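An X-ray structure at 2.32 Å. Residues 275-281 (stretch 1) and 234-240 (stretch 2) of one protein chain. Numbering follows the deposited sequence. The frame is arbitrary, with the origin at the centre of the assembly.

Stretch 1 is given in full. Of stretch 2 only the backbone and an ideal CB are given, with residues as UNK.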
ATOM      1  N   ALA B 275      -2.581  -6.584 -18.970  1.00 39.19           N
ATOM      2  CA  ALA B 275      -2.854  -8.010 -18.817  1.00 44.34           C
ATOM      3  C   ALA B 275      -2.027  -8.842 -19.789  1.00 50.65           C
ATOM      4  O   ALA B 275      -1.559  -9.932 -19.438  1.00 51.08           O
ATOM      5  CB  ALA B 275      -4.344  -8.282 -19.004  1.00 37.49           C
ATOM      6  N   ARG B 276      -1.839  -8.351 -21.017  1.00 46.28           N
ATOM      7  CA  ARG B 276      -1.028  -9.080 -21.987  1.00 45.21           C
ATOM      8  C   ARG B 276       0.421  -9.168 -21.531  1.00 51.47           C
ATOM      9  O   ARG B 276       1.036 -10.240 -21.572  1.00 61.27           O
ATOM     10  CB  ARG B 276      -1.107  -8.414 -23.362  1.00 48.78           C
ATOM     11  CG  ARG B 276      -0.355  -9.191 -24.431  1.00 45.63           C
ATOM     12  CD  ARG B 276       0.107  -8.307 -25.576  1.00 47.21           C
ATOM     13  NE  ARG B 276       0.713  -9.099 -26.643  1.00 55.51           N
ATOM     14  CZ  ARG B 276       1.558  -8.617 -27.548  1.00 56.30           C
ATOM     15  NH1 ARG B 276       1.914  -7.340 -27.516  1.00 60.16           N
ATOM     16  NH2 ARG B 276       2.058  -9.416 -28.481  1.00 54.62           N
ATOM     17  N   LEU B 277       0.988  -8.040 -21.098  1.00 52.84           N
ATOM     18  CA  LEU B 277       2.379  -8.033 -20.660  1.00 54.01           C
ATOM     19  C   LEU B 277       2.559  -8.798 -19.356  1.00 44.53           C
ATOM     20  O   LEU B 277       3.649  -9.319 -19.089  1.00 44.58           O
ATOM     21  CB  LEU B 277       2.872  -6.594 -20.507  1.00 51.39           C
ATOM     22  CG  LEU B 277       2.666  -5.694 -21.729  1.00 43.37           C
ATOM     23  CD1 LEU B 277       3.374  -4.357 -21.557  1.00 35.14           C
ATOM     24  CD2 LEU B 277       3.119  -6.393 -23.002  1.00 49.62           C
ATOM     25  N   LEU B 278       1.510  -8.874 -18.533  1.00 52.64           N
ATOM     26  CA  LEU B 278       1.584  -9.649 -17.299  1.00 56.63           C
ATOM     27  C   LEU B 278       1.807 -11.131 -17.578  1.00 56.48           C
ATOM     28  O   LEU B 278       2.417 -11.830 -16.762  1.00 58.55           O
ATOM     29  CB  LEU B 278       0.313  -9.437 -16.475  1.00 51.64           C
ATOM     30  CG  LEU B 278       0.334  -9.911 -15.022  1.00 47.86           C
ATOM     31  CD1 LEU B 278       1.390  -9.152 -14.230  1.00 43.29           C
ATOM     32  CD2 LEU B 278      -1.038  -9.739 -14.388  1.00 47.25           C
ATOM     33  N   PHE B 279       1.326 -11.628 -18.718  1.00 49.96           N
ATOM     34  CA  PHE B 279       1.495 -13.021 -19.122  1.00 62.62           C
ATOM     35  C   PHE B 279       2.455 -13.145 -20.300  1.00 61.60           C
ATOM     36  O   PHE B 279       2.245 -13.953 -21.207  1.00 68.30           O
ATOM     37  CB  PHE B 279       0.156 -13.664 -19.476  1.00 67.77           C
ATOM     38  CG  PHE B 279      -0.687 -14.016 -18.288  1.00 71.11           C
ATOM     39  CD1 PHE B 279      -1.183 -13.035 -17.446  1.00 77.16           C
ATOM     40  CD2 PHE B 279      -0.975 -15.341 -18.007  1.00 82.02           C
ATOM     41  CE1 PHE B 279      -1.954 -13.371 -16.354  1.00 85.48           C
ATOM     42  CE2 PHE B 279      -1.745 -15.681 -16.917  1.00 87.66           C
ATOM     43  CZ  PHE B 279      -2.235 -14.693 -16.090  1.00 86.66           C
ATOM     44  N   TRP B 280       3.514 -12.334 -20.304  1.00 74.92           N
ATOM     45  CA  TRP B 280       4.441 -12.331 -21.429  1.00 68.78           C
ATOM     46  C   TRP B 280       5.147 -13.672 -21.595  1.00 70.07           C
ATOM     47  O   TRP B 280       5.543 -14.026 -22.711  1.00 78.14           O
ATOM     48  CB  TRP B 280       5.469 -11.213 -21.252  1.00 67.56           C
ATOM     49  CG  TRP B 280       6.301 -10.979 -22.469  1.00 63.08           C
ATOM     50  CD1 TRP B 280       7.616 -11.298 -22.637  1.00 64.70           C
ATOM     51  CD2 TRP B 280       5.872 -10.382 -23.697  1.00 59.92           C
ATOM     52  NE1 TRP B 280       8.035 -10.933 -23.893  1.00 68.70           N
ATOM     53  CE2 TRP B 280       6.982 -10.369 -24.564  1.00 63.28           C
ATOM     54  CE3 TRP B 280       4.657  -9.857 -24.149  1.00 62.98           C
ATOM     55  CZ2 TRP B 280       6.915  -9.848 -25.854  1.00 54.91           C
ATOM     56  CZ3 TRP B 280       4.592  -9.341 -25.431  1.00 58.19           C
ATOM     57  CH2 TRP B 280       5.713  -9.341 -26.269  1.00 57.24           C
ATOM     58  N   ASP B 281       5.309 -14.431 -20.511  1.00 63.84           N
ATOM     59  CA  ASP B 281       5.985 -15.720 -20.590  1.00 71.28           C
ATOM     60  C   ASP B 281       5.094 -16.840 -21.112  1.00 77.36           C
ATOM     61  O   ASP B 281       5.587 -17.955 -21.317  1.00 89.78           O
ATOM     62  CB  ASP B 281       6.552 -16.105 -19.220  1.00 80.63           C
ATOM     63  CG  ASP B 281       5.513 -16.046 -18.114  1.00 84.97           C
ATOM     64  OD1 ASP B 281       4.310 -15.913 -18.419  1.00 82.32           O
ATOM     65  OD2 ASP B 281       5.907 -16.135 -16.933  1.00 85.04           O
ATOM     66  N   UNK B 234      -0.806   0.022 -30.410  1.00 51.65           N
ATOM     67  CA  UNK B 234      -0.909  -1.098 -31.340  1.00 51.21           C
ATOM     68  C   UNK B 234       0.325  -1.990 -31.275  1.00 53.79           C
ATOM     69  O   UNK B 234       0.213  -3.219 -31.348  1.00 56.60           O
ATOM     70  CB  UNK B 234      -1.110  -0.585 -32.767  1.00 51.21           C
ATOM     71  N   UNK B 235       1.511  -1.390 -31.149  1.00 51.48           N
ATOM     72  CA  UNK B 235       2.723  -2.181 -30.951  1.00 52.49           C
ATOM     73  C   UNK B 235       2.660  -2.962 -29.645  1.00 50.45           C
ATOM     74  O   UNK B 235       3.067  -4.129 -29.588  1.00 62.96           O
ATOM     75  CB  UNK B 235       3.958  -1.278 -30.964  1.00 52.49           C
ATOM     76  N   UNK B 236       2.155  -2.331 -28.582  1.00 42.60           N
ATOM     77  CA  UNK B 236       2.053  -3.003 -27.291  1.00 52.28           C
ATOM     78  C   UNK B 236       1.091  -4.185 -27.339  1.00 54.21           C
ATOM     79  O   UNK B 236       1.230  -5.129 -26.553  1.00 46.19           O
ATOM     80  CB  UNK B 236       1.603  -2.011 -26.216  1.00 52.28           C
ATOM     81  N   UNK B 237       0.112  -4.154 -28.245  1.00 57.96           N
ATOM     82  CA  UNK B 237      -0.872  -5.226 -28.339  1.00 55.62           C
ATOM     83  C   UNK B 237      -0.460  -6.341 -29.290  1.00 56.79           C
ATOM     84  O   UNK B 237      -0.908  -7.480 -29.118  1.00 56.46           O
ATOM     85  CB  UNK B 237      -2.218  -4.651 -28.785  1.00 55.62           C
ATOM     86  N   UNK B 238       0.374  -6.049 -30.285  1.00 48.43           N
ATOM     87  CA  UNK B 238       0.611  -6.994 -31.371  1.00 54.76           C
ATOM     88  C   UNK B 238       2.056  -7.442 -31.504  1.00 64.90           C
ATOM     89  O   UNK B 238       2.300  -8.619 -31.781  1.00 66.53           O
ATOM     90  CB  UNK B 238       0.160  -6.372 -32.694  1.00 54.76           C
ATOM     91  N   UNK B 239       3.024  -6.542 -31.334  1.00 67.47           N
ATOM     92  CA  UNK B 239       4.419  -6.920 -31.513  1.00 66.65           C
ATOM     93  C   UNK B 239       4.811  -8.015 -30.527  1.00 58.03           C
ATOM     94  O   UNK B 239       4.308  -8.085 -29.403  1.00 47.30           O
ATOM     95  CB  UNK B 239       5.330  -5.702 -31.344  1.00 66.65           C
ATOM     96  N   UNK B 240       5.729  -8.876 -30.962  1.00 64.78           N
ATOM     97  CA  UNK B 240       6.099 -10.059 -30.204  1.00 68.58           C
ATOM     98  C   UNK B 240       7.543 -10.039 -29.726  1.00 67.00           C
ATOM     99  O   UNK B 240       7.974 -10.993 -29.069  1.00 63.06           O
ATOM    100  CB  UNK B 240       5.861 -11.309 -31.054  1.00 68.58           C
TER

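Stretch 1 reaches across mainly through R276, whose extended side chain (chi1, chi2 and chi3 all t) carries its guanidinium to the end of the helix in stretch 2. What it meets there is mostly backbone, so many positions of stretch 2 are only loosely specified by this contact.

Position 234 is helical, and nothing of stretch 1 lies within 5.5 Å of its ideal CB. Any helix-tolerant residue would suit, polar ones included. It is Q234, whose OE1 accepts a hydrogen bond from the side chain at position 238.

Position 235 is also helical, and its CA-to-CB bond points away from stretch 1. The contact asks little here; a small or polar residue would serve as well as a larger one. It is S235. Its OG donates a very short hydrogen bond to the side chain at position 239.

Position 236 matters more. Its CB points sideways, 5.5 Å from R276 NH1, while L277 offers methyl groups nearby. An aliphatic side chain, leucine, isoleucine, valine or methionine, would suit that greasy neighbour. The residue is L236, with chi1 m and chi2 t, and its CD2 lies 4.3 Å from L277 CD1. Its backbone does separate work: R276 NH1 donates to L236 O at 2.5 Å, a bond that any residue's carbonyl could accept in this place.

At 237 the CB points away. Position 237 lends the contact its backbone, with the C atom of 237 over one face of the guanidinium, 3.1 Å from R276 NH1. Nothing visible demands a particular side chain, and a polar or charged one would be acceptable. The deposited residue is Q237, whose side chain comes no closer than its CB, 5.1 Å from R276 NH1.

Position 238 closes the helix, with CB again directed away and no atom of stretch 1 within 5.5 Å of it. A long polar side chain fits as well as many others. It is K238, extended beyond chi1, and its NZ reaches back 2.8 Å to Q234 OE1.

Position 239 departs from helical angles, at phi/psi -61/148, and turns its carbonyl to the guanidinium. Its CB points sideways, 5.4 Å from R276 NH1. Because the backbone does the work, several polar side chains could be accommodated. The residue is D239. D239 O accepts from R276 NH2 at 2.8 Å and, weakly, from R276 NH1 at 3.1 Å, a fork at the guanidinium edge. D239 O also lies at the edge of the W280 ring, 3.7 Å from W280 CH2. The end of the side chain leads away from stretch 1, and D239 OD2 takes the bond from S235 OG at 2.3 Å.

At 240 the ideal CB is 5.0 Å from R276 NH2 and 5.2 Å from W280 CH2, yet it points away. Aliphatic carbons beside the indole, or an acid near the cation, would both be reasonable. It is E240, whose CG comes 4.3 Å from R276 NH2, while E240 O approaches W280 CZ2 at 3.6 Å.

Stretch 2 234-240: QSLQKDE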
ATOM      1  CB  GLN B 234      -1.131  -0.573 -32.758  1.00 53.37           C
ATOM      2  CG  GLN B 234      -1.482  -1.634 -33.778  1.00 56.88           C
ATOM      3  CD  GLN B 234      -2.333  -1.087 -34.906  1.00 78.87           C
ATOM      4  OE1 GLN B 234      -2.710  -1.817 -35.824  1.00 87.76           O
ATOM      5  NE2 GLN B 234      -2.673   0.196 -34.826  1.00 84.11           N
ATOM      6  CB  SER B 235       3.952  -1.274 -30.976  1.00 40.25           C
ATOM      7  OG  SER B 235       5.135  -2.009 -30.708  1.00 48.20           O
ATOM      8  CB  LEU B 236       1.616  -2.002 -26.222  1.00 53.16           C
ATOM      9  CG  LEU B 236       2.664  -0.971 -25.797  1.00 50.45           C
ATOM     10  CD1 LEU B 236       2.002   0.232 -25.150  1.00 43.66           C
ATOM     11  CD2 LEU B 236       3.671  -1.598 -24.846  1.00 60.23           C
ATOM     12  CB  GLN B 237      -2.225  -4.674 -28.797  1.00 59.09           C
ATOM     13  CG  GLN B 237      -2.944  -3.804 -27.785  1.00 63.45           C
ATOM     14  CD  GLN B 237      -4.290  -3.335 -28.299  1.00 71.24           C
ATOM     15  OE1 GLN B 237      -4.586  -2.141 -28.307  1.00 74.96           O
ATOM     16  NE2 GLN B 237      -5.118  -4.279 -28.731  1.00 68.56           N
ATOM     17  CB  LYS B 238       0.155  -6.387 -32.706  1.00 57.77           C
ATOM     18  CG  LYS B 238      -1.321  -6.040 -32.766  1.00 53.91           C
ATOM     19  CD  LYS B 238      -1.653  -5.311 -34.057  1.00 55.71           C
ATOM     20  CE  LYS B 238      -3.120  -4.924 -34.115  1.00 61.44           C
ATOM     21  NZ  LYS B 238      -3.515  -4.484 -35.482  1.00 69.37           N
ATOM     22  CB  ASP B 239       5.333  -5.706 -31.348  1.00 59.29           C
ATOM     23  CG  ASP B 239       5.282  -4.774 -32.544  1.00 65.56           C
ATOM     24  OD1 ASP B 239       4.928  -5.242 -33.646  1.00 68.64           O
ATOM     25  OD2 ASP B 239       5.605  -3.579 -32.387  1.00 60.46           O
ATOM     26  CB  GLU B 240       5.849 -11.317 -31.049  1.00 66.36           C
ATOM     27  CG  GLU B 240       4.406 -11.448 -31.516  1.00 70.00           C
ATOM     28  CD  GLU B 240       4.181 -12.648 -32.414  1.00 73.22           C
ATOM     29  OE1 GLU B 240       5.164 -13.347 -32.737  1.00 78.38           O
ATOM     30  OE2 GLU B 240       3.017 -12.887 -32.800  1.00 71.09           O
TER
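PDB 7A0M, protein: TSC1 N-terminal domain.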